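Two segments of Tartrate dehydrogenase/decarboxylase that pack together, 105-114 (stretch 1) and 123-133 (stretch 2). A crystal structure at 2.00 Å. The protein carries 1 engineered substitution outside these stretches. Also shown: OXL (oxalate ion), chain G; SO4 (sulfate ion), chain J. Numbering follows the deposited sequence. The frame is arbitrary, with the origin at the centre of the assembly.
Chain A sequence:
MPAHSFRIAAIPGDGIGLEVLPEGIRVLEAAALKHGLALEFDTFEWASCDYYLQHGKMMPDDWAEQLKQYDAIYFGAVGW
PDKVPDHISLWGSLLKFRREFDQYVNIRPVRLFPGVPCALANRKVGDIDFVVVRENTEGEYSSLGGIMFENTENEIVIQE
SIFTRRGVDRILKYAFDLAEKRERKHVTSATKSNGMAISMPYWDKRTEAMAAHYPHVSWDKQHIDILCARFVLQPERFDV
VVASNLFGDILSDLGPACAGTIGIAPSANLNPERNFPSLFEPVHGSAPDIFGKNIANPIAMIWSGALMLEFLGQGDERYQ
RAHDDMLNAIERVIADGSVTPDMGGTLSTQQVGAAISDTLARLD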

ATOM      1  N   VAL A 105     -12.622  12.312  10.453  1.00 14.15           N
ATOM      2  CA  VAL A 105     -12.633  10.861  10.631  1.00 14.14           C
ATOM      3  C   VAL A 105     -13.256  10.178   9.417  1.00 13.95           C
ATOM      4  O   VAL A 105     -14.428  10.394   9.107  1.00 14.03           O
ATOM      5  CB  VAL A 105     -13.413  10.413  11.895  1.00 14.29           C
ATOM      6  CG1 VAL A 105     -13.077   8.973  12.221  1.00 14.48           C
ATOM      7  CG2 VAL A 105     -13.095  11.289  13.083  1.00 14.41           C
ATOM      8  N   ASN A 106     -12.463   9.352   8.742  1.00 13.57           N
ATOM      9  CA  ASN A 106     -12.964   8.534   7.642  1.00 13.49           C
ATOM     10  C   ASN A 106     -13.015   7.073   8.084  1.00 13.23           C
ATOM     11  O   ASN A 106     -11.985   6.401   8.156  1.00 13.21           O
ATOM     12  CB  ASN A 106     -12.099   8.710   6.388  1.00 13.29           C
ATOM     13  CG  ASN A 106     -12.806   8.266   5.111  1.00 13.55           C
ATOM     14  OD1 ASN A 106     -13.740   7.469   5.142  1.00 13.69           O
ATOM     15  ND2 ASN A 106     -12.361   8.796   3.981  1.00 14.22           N
ATOM     16  N   ILE A 107     -14.222   6.605   8.396  1.00 13.23           N
ATOM     17  CA  ILE A 107     -14.449   5.252   8.910  1.00 13.43           C
ATOM     18  C   ILE A 107     -14.804   4.300   7.774  1.00 13.29           C
ATOM     19  O   ILE A 107     -15.782   4.520   7.058  1.00 13.18           O
ATOM     20  CB  ILE A 107     -15.588   5.227   9.974  1.00 13.42           C
ATOM     21  CG1 ILE A 107     -15.227   6.087  11.191  1.00 14.20           C
ATOM     22  CG2 ILE A 107     -15.912   3.794  10.402  1.00 13.91           C
ATOM     23  CD1 ILE A 107     -14.115   5.505  12.072  1.00 15.77           C
ATOM     24  N   ARG A 108     -14.018   3.236   7.633  1.00 13.18           N
ATOM     25  CA  ARG A 108     -14.188   2.280   6.541  1.00 13.01           C
ATOM     26  C   ARG A 108     -14.087   0.832   7.046  1.00 13.10           C
ATOM     27  O   ARG A 108     -12.983   0.296   7.185  1.00 12.96           O
ATOM     28  CB  ARG A 108     -13.163   2.562   5.427  1.00 13.01           C
ATOM     29  CG  ARG A 108     -13.365   3.910   4.741  1.00 12.91           C
ATOM     30  CD  ARG A 108     -12.236   4.276   3.780  1.00 12.65           C
ATOM     31  NE  ARG A 108     -12.610   5.410   2.936  1.00 12.48           N
ATOM     32  CZ  ARG A 108     -12.024   5.728   1.781  1.00 12.50           C
ATOM     33  NH1 ARG A 108     -11.020   5.001   1.308  1.00 10.75           N
ATOM     34  NH2 ARG A 108     -12.451   6.777   1.092  1.00 12.53           N
ATOM     35  N   PRO A 109     -15.244   0.198   7.337  1.00 13.28           N
ATOM     36  CA  PRO A 109     -15.241  -1.192   7.811  1.00 13.62           C
ATOM     37  C   PRO A 109     -14.883  -2.212   6.732  1.00 14.13           C
ATOM     38  O   PRO A 109     -15.227  -2.037   5.559  1.00 14.11           O
ATOM     39  CB  PRO A 109     -16.679  -1.408   8.297  1.00 13.70           C
ATOM     40  CG  PRO A 109     -17.492  -0.427   7.531  1.00 13.63           C
ATOM     41  CD  PRO A 109     -16.607   0.757   7.263  1.00 13.05           C
ATOM     42  N   VAL A 110     -14.187  -3.267   7.146  1.00 14.55           N
ATOM     43  CA  VAL A 110     -13.785  -4.354   6.263  1.00 15.32           C
ATOM     44  C   VAL A 110     -14.325  -5.656   6.849  1.00 16.00           C
ATOM     45  O   VAL A 110     -14.057  -5.976   8.009  1.00 16.07           O
ATOM     46  CB  VAL A 110     -12.241  -4.422   6.106  1.00 15.23           C
ATOM     47  CG1 VAL A 110     -11.834  -5.592   5.231  1.00 15.37           C
ATOM     48  CG2 VAL A 110     -11.692  -3.117   5.534  1.00 14.90           C
ATOM     49  N   ARG A 111     -15.087  -6.400   6.052  1.00 16.76           N
ATOM     50  CA  ARG A 111     -15.752  -7.607   6.538  1.00 17.76           C
ATOM     51  C   ARG A 111     -15.930  -8.660   5.449  1.00 18.28           C
ATOM     52  O   ARG A 111     -16.347  -8.347   4.332  1.00 18.30           O
ATOM     53  CB  ARG A 111     -17.117  -7.245   7.130  1.00 17.80           C
ATOM     54  CG  ARG A 111     -17.809  -8.358   7.919  1.00 18.72           C
ATOM     55  CD  ARG A 111     -18.991  -7.797   8.697  1.00 20.15           C
ATOM     56  NE  ARG A 111     -18.601  -6.610   9.458  1.00 21.46           N
ATOM     57  CZ  ARG A 111     -19.404  -5.589   9.743  1.00 21.87           C
ATOM     58  NH1 ARG A 111     -20.664  -5.587   9.335  1.00 21.94           N
ATOM     59  NH2 ARG A 111     -18.934  -4.558  10.432  1.00 22.30           N
ATOM     60  N   LEU A 112     -15.609  -9.906   5.787  1.00 19.01           N
ATOM     61  CA  LEU A 112     -15.917 -11.044   4.925  1.00 19.91           C
ATOM     62  C   LEU A 112     -17.262 -11.639   5.337  1.00 20.44           C
ATOM     63  O   LEU A 112     -17.424 -12.110   6.467  1.00 20.55           O
ATOM     64  CB  LEU A 112     -14.807 -12.100   4.996  1.00 19.79           C
ATOM     65  CG  LEU A 112     -14.999 -13.467   4.325  1.00 20.03           C
ATOM     66  CD1 LEU A 112     -15.037 -13.368   2.799  1.00 19.99           C
ATOM     67  CD2 LEU A 112     -13.899 -14.416   4.768  1.00 20.20           C
ATOM     68  N   PHE A 113     -18.224 -11.593   4.419  1.00 21.06           N
ATOM     69  CA  PHE A 113     -19.559 -12.143   4.653  1.00 21.76           C
ATOM     70  C   PHE A 113     -19.632 -13.615   4.238  1.00 22.21           C
ATOM     71  O   PHE A 113     -18.903 -14.038   3.338  1.00 22.06           O
ATOM     72  CB  PHE A 113     -20.615 -11.338   3.884  1.00 21.84           C
ATOM     73  CG  PHE A 113     -20.803  -9.933   4.386  1.00 22.07           C
ATOM     74  CD1 PHE A 113     -21.644  -9.671   5.464  1.00 22.86           C
ATOM     75  CD2 PHE A 113     -20.152  -8.869   3.774  1.00 22.42           C
ATOM     76  CE1 PHE A 113     -21.827  -8.368   5.930  1.00 22.89           C
ATOM     77  CE2 PHE A 113     -20.328  -7.562   4.233  1.00 22.69           C
ATOM     78  CZ  PHE A 113     -21.168  -7.313   5.312  1.00 22.51           C
ATOM     79  N   PRO A 114     -20.496 -14.407   4.906  1.00 22.75           N
ATOM     80  CA  PRO A 114     -20.764 -15.774   4.450  1.00 23.32           C
ATOM     81  C   PRO A 114     -21.315 -15.795   3.027  1.00 23.91           C
ATOM     82  O   PRO A 114     -22.180 -14.984   2.686  1.00 23.96           O
ATOM     83  CB  PRO A 114     -21.826 -16.273   5.437  1.00 23.29           C
ATOM     84  CG  PRO A 114     -21.642 -15.433   6.649  1.00 23.00           C
ATOM     85  CD  PRO A 114     -21.238 -14.086   6.139  1.00 22.73           C
ATOM     86  N   ARG A 123      -9.202 -19.244   4.615  1.00 33.64           N
ATOM     87  CA  ARG A 123      -9.808 -18.229   5.475  1.00 33.90           C
ATOM     88  C   ARG A 123     -11.301 -18.460   5.673  1.00 33.88           C
ATOM     89  O   ARG A 123     -12.030 -18.752   4.722  1.00 34.20           O
ATOM     90  CB  ARG A 123      -9.544 -16.819   4.934  1.00 34.05           C
ATOM     91  CG  ARG A 123      -8.552 -15.999   5.757  1.00 34.56           C
ATOM     92  CD  ARG A 123      -7.170 -16.639   5.818  1.00 35.73           C
ATOM     93  NE  ARG A 123      -6.374 -16.112   6.926  1.00 36.68           N
ATOM     94  CZ  ARG A 123      -5.159 -16.543   7.254  1.00 37.69           C
ATOM     95  NH1 ARG A 123      -4.580 -17.518   6.565  1.00 38.34           N
ATOM     96  NH2 ARG A 123      -4.516 -15.997   8.278  1.00 38.35           N
ATOM     97  N   LYS A 124     -11.738 -18.327   6.922  1.00 33.70           N
ATOM     98  CA  LYS A 124     -13.138 -18.503   7.287  1.00 33.34           C
ATOM     99  C   LYS A 124     -13.760 -17.165   7.677  1.00 33.06           C
ATOM    100  O   LYS A 124     -13.045 -16.193   7.944  1.00 33.11           O
ATOM    101  CB  LYS A 124     -13.258 -19.503   8.434  1.00 33.43           C
ATOM    102  N   VAL A 125     -15.091 -17.120   7.695  1.00 32.48           N
ATOM    103  CA  VAL A 125     -15.829 -15.966   8.204  1.00 31.90           C
ATOM    104  C   VAL A 125     -15.422 -15.745   9.662  1.00 31.37           C
ATOM    105  O   VAL A 125     -15.406 -16.685  10.462  1.00 31.35           O
ATOM    106  CB  VAL A 125     -17.364 -16.168   8.081  1.00 31.97           C
ATOM    107  CG1 VAL A 125     -18.127 -14.978   8.663  1.00 32.01           C
ATOM    108  CG2 VAL A 125     -17.755 -16.387   6.623  1.00 32.03           C
ATOM    109  N   GLY A 126     -15.073 -14.504   9.988  1.00 30.70           N
ATOM    110  CA  GLY A 126     -14.547 -14.163  11.305  1.00 29.75           C
ATOM    111  C   GLY A 126     -13.094 -13.730  11.239  1.00 29.08           C
ATOM    112  O   GLY A 126     -12.647 -12.922  12.055  1.00 29.10           O
ATOM    113  N   ASP A 127     -12.362 -14.269  10.264  1.00 28.25           N
ATOM    114  CA  ASP A 127     -10.948 -13.935  10.058  1.00 27.48           C
ATOM    115  C   ASP A 127     -10.736 -12.518   9.525  1.00 26.54           C
ATOM    116  O   ASP A 127      -9.683 -11.924   9.746  1.00 26.58           O
ATOM    117  CB  ASP A 127     -10.280 -14.944   9.116  1.00 27.70           C
ATOM    118  CG  ASP A 127     -10.115 -16.325   9.742  1.00 28.56           C
ATOM    119  OD1 ASP A 127     -10.513 -16.519  10.914  1.00 29.35           O
ATOM    120  OD2 ASP A 127      -9.579 -17.222   9.055  1.00 29.14           O
ATOM    121  N   ILE A 128     -11.721 -11.989   8.806  1.00 25.42           N
ATOM    122  CA  ILE A 128     -11.625 -10.630   8.271  1.00 24.39           C
ATOM    123  C   ILE A 128     -12.783  -9.783   8.795  1.00 23.60           C
ATOM    124  O   ILE A 128     -13.879  -9.794   8.235  1.00 23.50           O
ATOM    125  CB  ILE A 128     -11.562 -10.605   6.715  1.00 24.40           C
ATOM    126  CG1 ILE A 128     -10.467 -11.546   6.193  1.00 24.51           C
ATOM    127  CG2 ILE A 128     -11.324  -9.179   6.209  1.00 24.46           C
ATOM    128  CD1 ILE A 128     -10.518 -11.815   4.689  1.00 24.38           C
ATOM    129  N   ASP A 129     -12.531  -9.072   9.891  1.00 22.60           N
ATOM    130  CA  ASP A 129     -13.529  -8.203  10.506  1.00 21.66           C
ATOM    131  C   ASP A 129     -12.830  -7.086  11.272  1.00 20.70           C
ATOM    132  O   ASP A 129     -12.532  -7.218  12.462  1.00 20.43           O
ATOM    133  CB  ASP A 129     -14.457  -9.002  11.430  1.00 22.03           C
ATOM    134  CG  ASP A 129     -15.803  -8.316  11.662  1.00 23.15           C
ATOM    135  OD1 ASP A 129     -15.939  -7.102  11.382  1.00 23.59           O
ATOM    136  OD2 ASP A 129     -16.737  -9.005  12.131  1.00 25.16           O
ATOM    137  N   PHE A 130     -12.554  -5.989  10.573  1.00 19.36           N
ATOM    138  CA  PHE A 130     -11.892  -4.846  11.192  1.00 18.27           C
ATOM    139  C   PHE A 130     -12.366  -3.508  10.627  1.00 17.42           C
ATOM    140  O   PHE A 130     -13.160  -3.467   9.682  1.00 17.11           O
ATOM    141  CB  PHE A 130     -10.357  -4.990  11.149  1.00 18.32           C
ATOM    142  CG  PHE A 130      -9.775  -5.077   9.761  1.00 18.37           C
ATOM    143  CD1 PHE A 130      -9.430  -3.923   9.062  1.00 18.33           C
ATOM    144  CD2 PHE A 130      -9.535  -6.315   9.171  1.00 18.47           C
ATOM    145  CE1 PHE A 130      -8.879  -3.999   7.786  1.00 18.41           C
ATOM    146  CE2 PHE A 130      -8.980  -6.406   7.895  1.00 18.67           C
ATOM    147  CZ  PHE A 130      -8.653  -5.243   7.200  1.00 18.71           C
ATOM    148  N   VAL A 131     -11.891  -2.421  11.227  1.00 16.29           N
ATOM    149  CA  VAL A 131     -12.266  -1.082  10.800  1.00 15.47           C
ATOM    150  C   VAL A 131     -11.027  -0.206  10.591  1.00 14.87           C
ATOM    151  O   VAL A 131     -10.144  -0.132  11.452  1.00 14.39           O
ATOM    152  CB  VAL A 131     -13.302  -0.432  11.772  1.00 15.68           C
ATOM    153  CG1 VAL A 131     -12.772  -0.368  13.203  1.00 16.00           C
ATOM    154  CG2 VAL A 131     -13.733   0.951  11.288  1.00 15.59           C
ATOM    155  N   VAL A 132     -10.963   0.427   9.424  1.00 14.01           N
ATOM    156  CA  VAL A 132      -9.918   1.399   9.133  1.00 13.28           C
ATOM    157  C   VAL A 132     -10.404   2.784   9.544  1.00 12.91           C
ATOM    158  O   VAL A 132     -11.472   3.230   9.124  1.00 12.80           O
ATOM    159  CB  VAL A 132      -9.514   1.377   7.637  1.00 13.24           C
ATOM    160  CG1 VAL A 132      -8.509   2.489   7.317  1.00 13.09           C
ATOM    161  CG2 VAL A 132      -8.952   0.011   7.259  1.00 13.12           C
ATOM    162  N   VAL A 133      -9.619   3.438  10.397  1.00 12.52           N
ATOM    163  CA  VAL A 133      -9.872   4.806  10.825  1.00 12.21           C
ATOM    164  C   VAL A 133      -8.821   5.670  10.129  1.00 12.28           C
ATOM    165  O   VAL A 133      -7.636   5.630  10.473  1.00 11.93           O
ATOM    166  CB  VAL A 133      -9.791   4.950  12.372  1.00 12.33           C
ATOM    167  CG1 VAL A 133     -10.037   6.390  12.804  1.00 11.79           C
ATOM    168  CG2 VAL A 133     -10.794   4.015  13.054  1.00 12.20           C
TER
HETATM  169  C1  OXL G 403      -9.497   7.912  -2.756  1.00 24.02           C
HETATM  170  C2  OXL G 403     -10.273   7.660  -1.539  1.00 23.97           C
HETATM  171  O1  OXL G 403      -9.058   6.931  -3.405  1.00 22.59           O
HETATM  172  O2  OXL G 403     -10.701   8.625  -0.867  1.00 23.95           O
HETATM  173  O3  OXL G 403      -9.277   9.092  -3.112  1.00 24.70           O
HETATM  174  O4  OXL G 403     -10.483   6.473  -1.197  1.00 23.69           O
HETATM  175  S   SO4 J 406     -21.678  -1.964  10.554  1.00 43.69           S
HETATM  176  O1  SO4 J 406     -20.241  -1.839  10.329  1.00 43.85           O
HETATM  177  O2  SO4 J 406     -22.008  -1.462  11.885  1.00 44.02           O
HETATM  178  O3  SO4 J 406     -22.409  -1.192   9.556  1.00 43.15           O
HETATM  179  O4  SO4 J 406     -22.056  -3.373  10.465  1.00 43.65           O
HETATM  180  O   HOH W   1     -15.797  -4.451  10.425  1.00 20.30           O
HETATM  181  O   HOH W   2     -15.520 -12.085   8.683  1.00 24.92           O

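Strands 105-111 and 129-133 lie side by side as an antiparallel pair, their N-to-C directions 160° apart, and L112 to P114 extend the contact with K124, V125 and I128, burying 790 Å² in all. V105 opens stretch 1 with an apolar contact, its CG1 4.0 Å from V133 CG1. Within stretch 1, N106 OD1 accepts a 3.2 Å hydrogen bond from R108 NE. I107 sits across from V133 in a non-hydrogen-bonded pair; I107 CD1 reaches V133 CG2 at 3.8 Å and I107 CG2 meets V131 CG2 at 3.7 Å. R108 and V132 form a hydrogen-bonded pair, with R108 N to V132 O and V132 N to R108 O both at 3.0 Å. The extended R108 side chain leads away from stretch 2 to the oxalate, whose O4 accepts from both R108 NH1 and R108 NH2 at 3.0 Å.

P109 has no backbone N-H to donate, and it falls at a non-hydrogen-bonded position opposite V131, where none is needed for the ladder; the strands draw close here, P109 CA to V131 CA being 4.2 Å. At V110 the ladder resumes: V110 N donates to F130 O at 2.7 Å, and F130 N returns a bond to V110 O at 3.0 Å. On the same face of the sheet as R108 and V132, V110 packs over the face of the F130 ring, its CB 3.9 Å from the ring centroid in a CH-pi contact, while V110 CG1 also touches I128 CG2 at 3.8 Å.

R111 pairs with D129 on the other face, and their opposite charges meet in a salt bridge whose hydrogen bond, R111 NE to D129 OD1 at 3.3 Å, is weak. Water 1 supplements it, accepting from R111 NH2 at 3.1 Å and lying 2.8 Å from D129 OD1. The same guanidinium holds the sulfate, with R111 NH1 2.8 Å from sulfate O4.

Beyond the strand, L112 N still bonds to I128 O at 3.0 Å, and L112 CB approaches I128 CB at 4.0 Å. Water 2 ties the loops together, donating to L112 O and I128 O, each 2.9 Å from its O, and accepting from G126 N at 2.8 Å. G126 belongs to the type II turn from K124 to D127, closed by D127 N to K124 O at 3.1 Å. V125, in that turn, reaches P114, its CG2 4.0 Å from P114 CG.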